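PDB 2IMQ: nitrophorin Cim l NP from Cimex lectularius, which carries nitric oxide on a heme group in bed bug saliva and delivers it to the victim during feeding, causing vasodilation. Local coordinates for residues A5-H10 and F122-K127; L29-G34 and T69-T74. All coordinates share one frame; numbering follows the deposited sequence.

Interaction 1: A5-H10 and F122-K127; sequences AQLSVH and FTIYNK
Two aliphatic side chains reach across the gap between their backbones through different torsions: Ile124 has CG1 set between its backbone N and carbonyl carbon (chi1 53°) and extends on to CD1, while Leu7 carries CG anti to the carbonyl carbon (chi1 -64°). The two chains cross at a slant, and their ends meet where Leu7 CD1 lies 3.6 Å from Ile124 CD1. Leu7 CD1 also approaches the Tyr125 ring obliquely, 4.3 Å from Tyr125 CD1. Because the CA atoms of Leu7 and Ile124 remain 10.3 Å apart, the contact is made by side chains alone, as expected between facing layers of a beta-sandwich. Leu7 belongs to strand 6-17 of the six-stranded sheet and Ile124 to strand 116-124 of the five-stranded one, the two-layered core of the DNase I-like fold. Phe129, on strand 127-135, touches both Leu7 and Ile124 and continues this apolar filling, for which branched, uncharged side chains are well suited. Ile124 also opens the type I' turn of a tight hairpin, closed by Lys127 N bonding to Ile124 O at 3.0 Å. Tyr125 and Asn126 occupy its two left-handed positions, a conformation that asparagine tolerates well. Tyr125 sits at the margin of the contact, and its hydroxyl is hydrogen-bonded to His94 ND1.

Interaction 2: L29-G34 and T69-T74; sequences LGLNSG and TSKGYT
Tyr73 OH donates a hydrogen bond to the carbonyl O of Pro37; Tyr73 OH also lies 4.4 Å from Leu31 CD2. A tyrosine suits this buried place: its ring fills apolar space against Leu68 and Ile40, while its one polar atom finds a backbone acceptor in the loop that follows Leu31. The other methyl of Leu31 meets a lysine. Leu31 CD1 is 3.8 Å from Lys71 CE and 4.2 Å from Lys71 CD, so the aliphatic part of the lysine passes obliquely over the leucine tip. Bends late in the Lys71 chain (chi3 122°, chi4 76°) turn its ammonium group to Glu26, with which NZ forms a salt bridge. Each segment holds the end of a helix, finished by a Schellman motif. Gly30, after helix 26-29, and Gly72, after helix 57-70, are the first to leave helical angles, both with positive phi, which glycine adopts easily; Gly72 N bonds back to Thr69 O at 3.0 Å. From there the chain enters strand 73-80, an outermost strand of the six-stranded sheet. On the other side Leu31 begins a type I turn, in which Gly34 N reaches Leu31 O at 3.1 Å. Leu68 touches both Leu31 and Tyr73, tying the contact to the helix that carries the heme ligand Cys60; the Tyr73 side chain itself is about 9 Å from the heme. Across this boundary the lysine contributes methylenes to cover a buried leucine, while its charge, on an exposed residue, is probably balanced by Glu26.

Both contacts reach the six-stranded sheet, but at different places. Interaction 1 joins it, through strand 6-17, to the facing sheet and is purely apolar, a piece of the sandwich interior at the turn of the hairpin formed by strands 116-124 and 127-135. Interaction 2 lies at its edge strand 73-80, joining two helix-terminating loops in a mixed setting, with an exposed lysine beside buried leucine and tyrosine. The two are nested along the chain, their centres about 17 Å apart. They also touch: on strand 6-17, His10 ND1 probably hydrogen-bonds to Leu29 O at 2.8 Å. The loop leading into strand 39-46 adds a second connection, since Pro37 accepts the Tyr73 bond and touches His10, while neighbouring Asp38 touches Leu7.

Interaction 1: A5-H10 and F122-K127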
loop_
_atom_site.group_PDB
_atom_site.type_symbol
_atom_site.label_atom_id
_atom_site.label_comp_id
_atom_site.label_asym_id
_atom_site.label_seq_id
_atom_site.Cartn_x
_atom_site.Cartn_y
_atom_site.Cartn_z
ATOM N N ALA A 5 20.169 15.179 0.693
ATOM C CA ALA A 5 19.834 15.255 -0.707
ATOM C C ALA A 5 18.713 14.255 -1.009
ATOM O O ALA A 5 17.856 14.552 -1.816
ATOM C CB ALA A 5 21.025 14.935 -1.537
ATOM N N GLN A 6 18.776 13.067 -0.410
ATOM C CA GLN A 6 17.793 12.006 -0.680
ATOM C C GLN A 6 17.308 11.323 0.582
ATOM O O GLN A 6 17.979 11.335 1.616
ATOM C CB GLN A 6 18.384 10.939 -1.602
ATOM C CG GLN A 6 18.885 11.474 -2.913
ATOM C CD GLN A 6 19.372 10.396 -3.859
ATOM O OE1 GLN A 6 20.292 9.651 -3.520
ATOM N NE2 GLN A 6 18.759 10.311 -5.060
ATOM N N LEU A 7 16.141 10.680 0.482
ATOM C CA LEU A 7 15.640 9.871 1.533
ATOM C C LEU A 7 15.147 8.571 0.921
ATOM O O LEU A 7 14.772 8.519 -0.277
ATOM C CB LEU A 7 14.508 10.588 2.286
ATOM C CG LEU A 7 14.868 11.884 3.029
ATOM C CD1 LEU A 7 13.663 12.643 3.448
ATOM C CD2 LEU A 7 15.751 11.557 4.208
ATOM N N SER A 8 15.108 7.533 1.742
ATOM C CA SER A 8 14.512 6.243 1.336
ATOM C C SER A 8 13.205 5.961 2.053
ATOM O O SER A 8 13.006 6.342 3.192
ATOM C CB SER A 8 15.474 5.107 1.569
ATOM O OG SER A 8 15.833 5.017 2.902
ATOM N N VAL A 9 12.298 5.336 1.318
ATOM C CA VAL A 9 10.969 5.038 1.796
ATOM C C VAL A 9 10.716 3.592 1.467
ATOM O O VAL A 9 10.989 3.161 0.341
ATOM C CB VAL A 9 9.867 5.896 1.061
ATOM C CG1 VAL A 9 8.447 5.544 1.556
ATOM C CG2 VAL A 9 10.183 7.355 1.194
ATOM N N HIS A 10 10.251 2.832 2.463
ATOM C CA HIS A 10 9.703 1.477 2.248
ATOM C C HIS A 10 8.221 1.524 2.501
ATOM O O HIS A 10 7.776 2.117 3.482
ATOM C CB HIS A 10 10.332 0.457 3.217
ATOM C CG HIS A 10 11.765 0.129 2.920
ATOM N ND1 HIS A 10 12.415 -0.950 3.494
ATOM C CD2 HIS A 10 12.666 0.735 2.108
ATOM C CE1 HIS A 10 13.661 -0.976 3.049
ATOM N NE2 HIS A 10 13.847 0.041 2.223
ATOM N N PHE A 122 2.807 14.577 6.193
ATOM C CA PHE A 122 3.795 15.228 7.123
ATOM C C PHE A 122 4.913 15.831 6.337
ATOM O O PHE A 122 5.173 15.487 5.175
ATOM C CB PHE A 122 4.344 14.191 8.126
ATOM C CG PHE A 122 5.201 13.123 7.489
ATOM C CD1 PHE A 122 6.559 13.287 7.421
ATOM C CD2 PHE A 122 4.635 11.931 6.973
ATOM C CE1 PHE A 122 7.356 12.364 6.836
ATOM C CE2 PHE A 122 5.447 10.979 6.368
ATOM C CZ PHE A 122 6.796 11.191 6.295
ATOM N N THR A 123 5.596 16.785 6.975
ATOM C CA THR A 123 6.635 17.490 6.294
ATOM C C THR A 123 7.949 17.307 7.014
ATOM O O THR A 123 8.023 17.457 8.230
ATOM C CB THR A 123 6.266 18.993 6.299
ATOM O OG1 THR A 123 5.138 19.210 5.432
ATOM C CG2 THR A 123 7.388 19.826 5.745
ATOM N N ILE A 124 8.990 16.987 6.255
ATOM C CA ILE A 124 10.358 16.960 6.756
ATOM C C ILE A 124 11.236 17.669 5.757
ATOM O O ILE A 124 11.080 17.520 4.552
ATOM C CB ILE A 124 10.900 15.518 7.111
ATOM C CG1 ILE A 124 10.750 14.539 5.954
ATOM C CG2 ILE A 124 10.161 15.008 8.304
ATOM C CD1 ILE A 124 11.431 13.188 6.217
ATOM N N TYR A 125 12.151 18.496 6.276
ATOM C CA TYR A 125 13.051 19.258 5.438
ATOM C C TYR A 125 12.292 20.098 4.419
ATOM O O TYR A 125 12.695 20.231 3.253
ATOM C CB TYR A 125 14.074 18.339 4.797
ATOM C CG TYR A 125 14.811 17.473 5.795
ATOM C CD1 TYR A 125 14.612 16.096 5.855
ATOM C CD2 TYR A 125 15.757 18.026 6.670
ATOM C CE1 TYR A 125 15.285 15.313 6.748
ATOM C CE2 TYR A 125 16.443 17.238 7.581
ATOM C CZ TYR A 125 16.222 15.889 7.618
ATOM O OH TYR A 125 16.929 15.109 8.507
ATOM N N ASN A 126 11.165 20.615 4.863
ATOM C CA ASN A 126 10.314 21.431 4.063
ATOM C C ASN A 126 9.737 20.769 2.798
ATOM O O ASN A 126 9.322 21.448 1.890
ATOM C CB ASN A 126 11.056 22.713 3.692
ATOM C CG ASN A 126 10.127 23.813 3.343
ATOM O OD1 ASN A 126 9.078 23.969 3.975
ATOM N ND2 ASN A 126 10.468 24.576 2.294
ATOM N N LYS A 127 9.692 19.440 2.787
ATOM C CA LYS A 127 9.047 18.653 1.731
ATOM C C LYS A 127 7.903 17.870 2.325
ATOM O O LYS A 127 8.065 17.248 3.375
ATOM C CB LYS A 127 10.049 17.692 1.120
ATOM C CG LYS A 127 11.257 18.315 0.487
ATOM C CD LYS A 127 10.899 19.188 -0.670
ATOM C CE LYS A 127 12.068 20.077 -1.096
ATOM N NZ LYS A 127 11.785 21.476 -0.707
#

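Interaction 2: L29-G34 and T69-T74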
loop_
_atom_site.group_PDB
_atom_site.type_symbol
_atom_site.label_atom_id
_atom_site.label_comp_id
_atom_site.label_asym_id
_atom_site.label_seq_id
_atom_site.Cartn_x
_atom_site.Cartn_y
_atom_site.Cartn_z
ATOM N N LEU A 29 9.015 -5.538 6.300
ATOM C CA LEU A 29 9.320 -4.127 6.154
ATOM C C LEU A 29 10.584 -3.869 5.356
ATOM O O LEU A 29 10.966 -2.731 5.128
ATOM C CB LEU A 29 9.431 -3.463 7.523
ATOM C CG LEU A 29 8.267 -3.699 8.445
ATOM C CD1 LEU A 29 8.586 -3.098 9.786
ATOM C CD2 LEU A 29 7.046 -3.162 7.917
ATOM N N GLY A 30 11.218 -4.913 4.845
ATOM C CA GLY A 30 12.377 -4.758 4.012
ATOM C C GLY A 30 13.639 -4.422 4.797
ATOM O O GLY A 30 14.490 -3.770 4.242
ATOM N N LEU A 31 13.732 -4.890 6.043
ATOM C CA LEU A 31 14.827 -4.553 6.982
ATOM C C LEU A 31 15.830 -5.704 7.169
ATOM O O LEU A 31 16.895 -5.541 7.791
ATOM C CB LEU A 31 14.242 -4.142 8.337
ATOM C CG LEU A 31 13.286 -2.953 8.272
ATOM C CD1 LEU A 31 12.698 -2.603 9.673
ATOM C CD2 LEU A 31 13.912 -1.776 7.636
ATOM N N ASN A 32 15.518 -6.849 6.602
ATOM C CA ASN A 32 16.258 -8.077 6.845
ATOM C C ASN A 32 17.593 -8.185 6.125
ATOM O O ASN A 32 18.283 -9.207 6.304
ATOM C CB ASN A 32 15.390 -9.275 6.435
ATOM C CG ASN A 32 15.063 -9.282 4.910
ATOM O OD1 ASN A 32 15.286 -10.284 4.224
ATOM N ND2 ASN A 32 14.532 -8.173 4.383
ATOM N N SER A 33 17.963 -7.221 5.295
ATOM C CA SER A 33 19.278 -7.185 4.679
ATOM C C SER A 33 20.071 -5.996 5.172
ATOM O O SER A 33 21.108 -5.663 4.600
ATOM C CB SER A 33 19.214 -7.173 3.152
ATOM O OG SER A 33 18.486 -6.050 2.664
ATOM N N GLY A 34 19.612 -5.387 6.258
ATOM C CA GLY A 34 20.350 -4.344 6.936
ATOM C C GLY A 34 20.080 -2.914 6.473
ATOM O O GLY A 34 20.718 -1.986 6.945
ATOM N N THR A 69 11.341 1.001 17.403
ATOM C CA THR A 69 11.925 1.982 18.320
ATOM C C THR A 69 13.417 1.796 18.496
ATOM O O THR A 69 14.154 2.758 18.411
ATOM C CB THR A 69 11.218 1.927 19.670
ATOM O OG1 THR A 69 9.872 2.364 19.493
ATOM C CG2 THR A 69 11.779 2.934 20.653
ATOM N N SER A 70 13.852 0.559 18.663
ATOM C CA SER A 70 15.291 0.221 18.731
ATOM C C SER A 70 16.085 0.680 17.504
ATOM O O SER A 70 17.263 0.989 17.608
ATOM C CB SER A 70 15.504 -1.290 18.973
ATOM O OG SER A 70 15.095 -2.115 17.902
ATOM N N LYS A 71 15.425 0.766 16.346
ATOM C CA LYS A 71 16.075 1.191 15.118
ATOM C C LYS A 71 16.009 2.688 14.854
ATOM O O LYS A 71 16.499 3.150 13.840
ATOM C CB LYS A 71 15.500 0.397 13.928
ATOM C CG LYS A 71 15.843 -1.100 13.976
ATOM C CD LYS A 71 14.925 -1.967 13.154
ATOM C CE LYS A 71 15.656 -2.779 12.078
ATOM N NZ LYS A 71 16.416 -3.973 12.490
ATOM N N GLY A 72 15.382 3.433 15.747
ATOM C CA GLY A 72 15.337 4.873 15.694
ATOM C C GLY A 72 14.113 5.476 15.077
ATOM O O GLY A 72 14.087 6.676 14.805
ATOM N N TYR A 73 13.073 4.676 14.883
ATOM C CA TYR A 73 11.841 5.210 14.315
ATOM C C TYR A 73 10.850 5.764 15.315
ATOM O O TYR A 73 10.714 5.256 16.432
ATOM C CB TYR A 73 11.110 4.111 13.527
ATOM C CG TYR A 73 11.865 3.635 12.313
ATOM C CD1 TYR A 73 12.686 2.544 12.376
ATOM C CD2 TYR A 73 11.790 4.319 11.101
ATOM C CE1 TYR A 73 13.399 2.134 11.295
ATOM C CE2 TYR A 73 12.554 3.945 10.019
ATOM C CZ TYR A 73 13.327 2.820 10.090
ATOM O OH TYR A 73 14.071 2.379 9.030
ATOM N N THR A 74 10.136 6.789 14.879
ATOM C CA THR A 74 9.019 7.328 15.562
ATOM C C THR A 74 7.757 6.958 14.737
ATOM O O THR A 74 7.738 7.189 13.555
ATOM C CB THR A 74 9.200 8.874 15.606
ATOM O OG1 THR A 74 10.272 9.218 16.509
ATOM C CG2 THR A 74 7.992 9.560 16.168
#